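Local coordinates for protein b11L5F_LGL (Synthetic construct, PDB 6CZG) that probably binds a small ligand inside a computationally designed, eight-stranded antiparallel beta-barrel, at residues W15-T20 and G29-Q34. Numbering follows the deposited sequence.
Sequences WQVTMT and GQMHFQ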
ATOM      1  N   TRP A  15       0.871  -9.028   0.606  1.00 23.09           N
ATOM      2  CA  TRP A  15       0.625  -8.584   1.971  1.00 19.46           C
ATOM      3  C   TRP A  15      -0.872  -8.478   2.217  1.00 22.88           C
ATOM      4  O   TRP A  15      -1.603  -7.920   1.391  1.00 24.83           O
ATOM      5  CB  TRP A  15       1.293  -7.228   2.238  1.00 20.17           C
ATOM      6  CG  TRP A  15       2.769  -7.223   1.995  1.00 21.06           C
ATOM      7  CD1 TRP A  15       3.401  -7.164   0.787  1.00 19.81           C
ATOM      8  CD2 TRP A  15       3.801  -7.272   2.986  1.00 19.64           C
ATOM      9  NE1 TRP A  15       4.763  -7.179   0.965  1.00 21.37           N
ATOM     10  CE2 TRP A  15       5.035  -7.244   2.306  1.00 24.85           C
ATOM     11  CE3 TRP A  15       3.802  -7.338   4.382  1.00 20.70           C
ATOM     12  CZ2 TRP A  15       6.256  -7.281   2.975  1.00 20.46           C
ATOM     13  CZ3 TRP A  15       5.017  -7.376   5.045  1.00 18.56           C
ATOM     14  CH2 TRP A  15       6.227  -7.348   4.340  1.00 17.46           C
ATOM     15  N   GLN A  16      -1.322  -9.020   3.347  1.00 17.16           N
ATOM     16  CA  GLN A  16      -2.681  -8.804   3.829  1.00 22.86           C
ATOM     17  C   GLN A  16      -2.757  -7.433   4.493  1.00 18.54           C
ATOM     18  O   GLN A  16      -2.064  -7.178   5.484  1.00 22.49           O
ATOM     19  CB  GLN A  16      -3.078  -9.907   4.810  1.00 21.74           C
ATOM     20  CG  GLN A  16      -4.493  -9.792   5.367  1.00 25.60           C
ATOM     21  CD  GLN A  16      -5.566  -9.822   4.292  1.00 30.36           C
ATOM     22  OE1 GLN A  16      -6.587  -9.143   4.402  1.00 25.63           O
ATOM     23  NE2 GLN A  16      -5.346 -10.622   3.252  1.00 21.04           N
ATOM     24  N   VAL A  17      -3.598  -6.556   3.951  1.00 23.05           N
ATOM     25  CA  VAL A  17      -3.635  -5.149   4.334  1.00 26.51           C
ATOM     26  C   VAL A  17      -4.950  -4.865   5.046  1.00 25.73           C
ATOM     27  O   VAL A  17      -6.024  -5.243   4.556  1.00 27.39           O
ATOM     28  CB  VAL A  17      -3.472  -4.233   3.110  1.00 25.67           C
ATOM     29  CG1 VAL A  17      -3.605  -2.771   3.513  1.00 25.14           C
ATOM     30  CG2 VAL A  17      -2.146  -4.501   2.420  1.00 26.16           C
ATOM     31  N   THR A  18      -4.865  -4.192   6.194  1.00 20.18           N
ATOM     32  CA  THR A  18      -6.035  -3.741   6.936  1.00 21.36           C
ATOM     33  C   THR A  18      -5.960  -2.228   7.102  1.00 23.44           C
ATOM     34  O   THR A  18      -4.942  -1.701   7.564  1.00 24.83           O
ATOM     35  CB  THR A  18      -6.130  -4.426   8.301  1.00 24.73           C
ATOM     36  OG1 THR A  18      -6.058  -5.847   8.128  1.00 24.44           O
ATOM     37  CG2 THR A  18      -7.442  -4.076   8.985  1.00 22.11           C
ATOM     38  N   MET A  19      -7.033  -1.535   6.720  1.00 22.69           N
ATOM     39  CA  MET A  19      -7.063  -0.080   6.671  1.00 24.62           C
ATOM     40  C   MET A  19      -8.178   0.496   7.533  1.00 25.44           C
ATOM     41  O   MET A  19      -9.241  -0.108   7.697  1.00 23.07           O
ATOM     42  CB  MET A  19      -7.239   0.417   5.233  1.00 23.81           C
ATOM     43  CG  MET A  19      -6.085   0.079   4.309  1.00 28.18           C
ATOM     44  SD  MET A  19      -4.709   1.224   4.502  1.00 35.90           S
ATOM     45  CE  MET A  19      -3.757   0.872   3.027  1.00 34.44           C
ATOM     46  N   THR A  20      -7.915   1.693   8.062  1.00 24.17           N
ATOM     47  CA  THR A  20      -8.856   2.459   8.866  1.00 28.36           C
ATOM     48  C   THR A  20      -8.746   3.929   8.496  1.00 30.45           C
ATOM     49  O   THR A  20      -7.638   4.457   8.362  1.00 32.65           O
ATOM     50  CB  THR A  20      -8.598   2.280  10.366  1.00 31.21           C
ATOM     51  OG1 THR A  20      -8.389   0.892  10.666  1.00 28.12           O
ATOM     52  CG2 THR A  20      -9.784   2.818  11.173  1.00 32.22           C
ATOM     53  N   GLY A  29      -7.753  -6.254   2.412  1.00 23.93           N
ATOM     54  CA  GLY A  29      -7.470  -6.761   1.087  1.00 22.66           C
ATOM     55  C   GLY A  29      -6.040  -7.229   0.980  1.00 24.87           C
ATOM     56  O   GLY A  29      -5.417  -7.602   1.975  1.00 23.06           O
ATOM     57  N   GLN A  30      -5.528  -7.218  -0.248  1.00 19.70           N
ATOM     58  CA  GLN A  30      -4.168  -7.649  -0.529  1.00 26.21           C
ATOM     59  C   GLN A  30      -3.428  -6.572  -1.307  1.00 25.75           C
ATOM     60  O   GLN A  30      -4.025  -5.817  -2.079  1.00 20.00           O
ATOM     61  CB  GLN A  30      -4.144  -8.960  -1.324  1.00 22.44           C
ATOM     62  CG  GLN A  30      -4.668 -10.166  -0.564  1.00 27.84           C
ATOM     63  CD  GLN A  30      -6.182 -10.197  -0.482  1.00 28.75           C
ATOM     64  OE1 GLN A  30      -6.752 -10.388   0.592  1.00 31.20           O
ATOM     65  NE2 GLN A  30      -6.841 -10.009  -1.620  1.00 27.57           N
ATOM     66  N   MET A  31      -2.113  -6.520  -1.101  1.00 22.56           N
ATOM     67  CA  MET A  31      -1.227  -5.634  -1.841  1.00 23.18           C
ATOM     68  C   MET A  31      -0.040  -6.439  -2.347  1.00 21.60           C
ATOM     69  O   MET A  31       0.638  -7.109  -1.561  1.00 22.77           O
ATOM     70  CB  MET A  31      -0.755  -4.466  -0.970  1.00 20.56           C
ATOM     71  CG  MET A  31      -1.650  -3.241  -1.053  1.00 21.65           C
ATOM     72  SD  MET A  31      -1.086  -1.879  -0.017  1.00 27.68           S
ATOM     73  CE  MET A  31      -2.514  -0.800  -0.074  1.00 35.60           C
ATOM     74  N   HIS A  32       0.208  -6.372  -3.652  1.00 20.10           N
ATOM     75  CA  HIS A  32       1.281  -7.117  -4.297  1.00 23.48           C
ATOM     76  C   HIS A  32       2.353  -6.155  -4.789  1.00 24.44           C
ATOM     77  O   HIS A  32       2.044  -5.171  -5.470  1.00 21.11           O
ATOM     78  CB  HIS A  32       0.745  -7.950  -5.463  1.00 23.61           C
ATOM     79  CG  HIS A  32      -0.510  -8.699  -5.142  1.00 25.53           C
ATOM     80  ND1 HIS A  32      -0.531  -9.790  -4.300  1.00 25.34           N
ATOM     81  CD2 HIS A  32      -1.788  -8.517  -5.551  1.00 25.45           C
ATOM     82  CE1 HIS A  32      -1.766 -10.246  -4.202  1.00 24.01           C
ATOM     83  NE2 HIS A  32      -2.549  -9.491  -4.952  1.00 29.93           N
ATOM     84  N   PHE A  33       3.607  -6.441  -4.445  1.00 22.15           N
ATOM     85  CA  PHE A  33       4.743  -5.613  -4.828  1.00 18.82           C
ATOM     86  C   PHE A  33       5.678  -6.412  -5.723  1.00 23.92           C
ATOM     87  O   PHE A  33       6.095  -7.520  -5.364  1.00 18.43           O
ATOM     88  CB  PHE A  33       5.498  -5.106  -3.596  1.00 17.25           C
ATOM     89  CG  PHE A  33       4.675  -4.228  -2.696  1.00 18.42           C
ATOM     90  CD1 PHE A  33       3.859  -4.781  -1.724  1.00 19.60           C
ATOM     91  CD2 PHE A  33       4.720  -2.850  -2.823  1.00 19.88           C
ATOM     92  CE1 PHE A  33       3.100  -3.976  -0.894  1.00 21.70           C
ATOM     93  CE2 PHE A  33       3.965  -2.039  -1.995  1.00 17.45           C
ATOM     94  CZ  PHE A  33       3.154  -2.603  -1.030  1.00 17.73           C
ATOM     95  N   GLN A  34       6.006  -5.841  -6.884  1.00 20.77           N
ATOM     96  CA  GLN A  34       6.944  -6.401  -7.841  1.00 24.55           C
ATOM     97  C   GLN A  34       8.055  -5.401  -8.138  1.00 22.26           C
ATOM     98  O   GLN A  34       7.779  -4.211  -8.329  1.00 20.63           O
ATOM     99  CB  GLN A  34       6.238  -6.787  -9.149  1.00 24.47           C
ATOM    100  CG  GLN A  34       5.952  -8.274  -9.285  1.00 25.62           C
TER
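Trp15 and Met31 face each other as a hydrogen-bonded pair in the antiparallel hairpin formed by strands 13-20 and 26-37, the first two strands of a closed eight-stranded beta-barrel. Trp15 N donates to Met31 O and Met31 N to Trp15 O, both at 2.9 Å. The indole of Trp15 turns its five-membered ring to Phe33: Trp15 CD1 comes within 3.5 Å of Phe33 CD1, at the edge of the phenyl ring, and the planes stand nearly perpendicular at 86°. Trp15 NE1 is taken by Leu11 O, which helps fix the indole's rotation, while Phe95 packs edge-to-face against it.

The alternation of an antiparallel pair appears one residue on: Gln16 and Gln30 put their side chains on the other face of the sheet, in a non-hydrogen-bonded pair linked by their amides instead. With CG anti to the backbone N (chi1 -179°) and a bend at chi2, Gln16 brings its end across to the neighbouring strand, and its NE2 donates to a lone pair of Gln30 OE1 at 3.0 Å. An alanine at Gln16 would probably leave Gln30 OE1 without this donor and the Gln30 amide freer to turn.

Val17 returns to the face of Trp15 and pairs with Gly29, its N donating almost straight to Gly29 O (176°) but from above the carbonyl plane, while Gly29 N answers to Val17 O. The CG2 branch of Val17 crosses Met31 obliquely, 3.7 Å from Met31 CB and as close to Met31 CG and SD. Leu111 of strand 106-114 also touches Trp15, Val17 and Phe33, tying this apolar patch to the strand that closes the barrel. Farther along, the bent side chain of Met19 meets the extended one of Met31 at about a right angle, methyl to methyl, with Met19 CE 3.7 Å from Met31 CE.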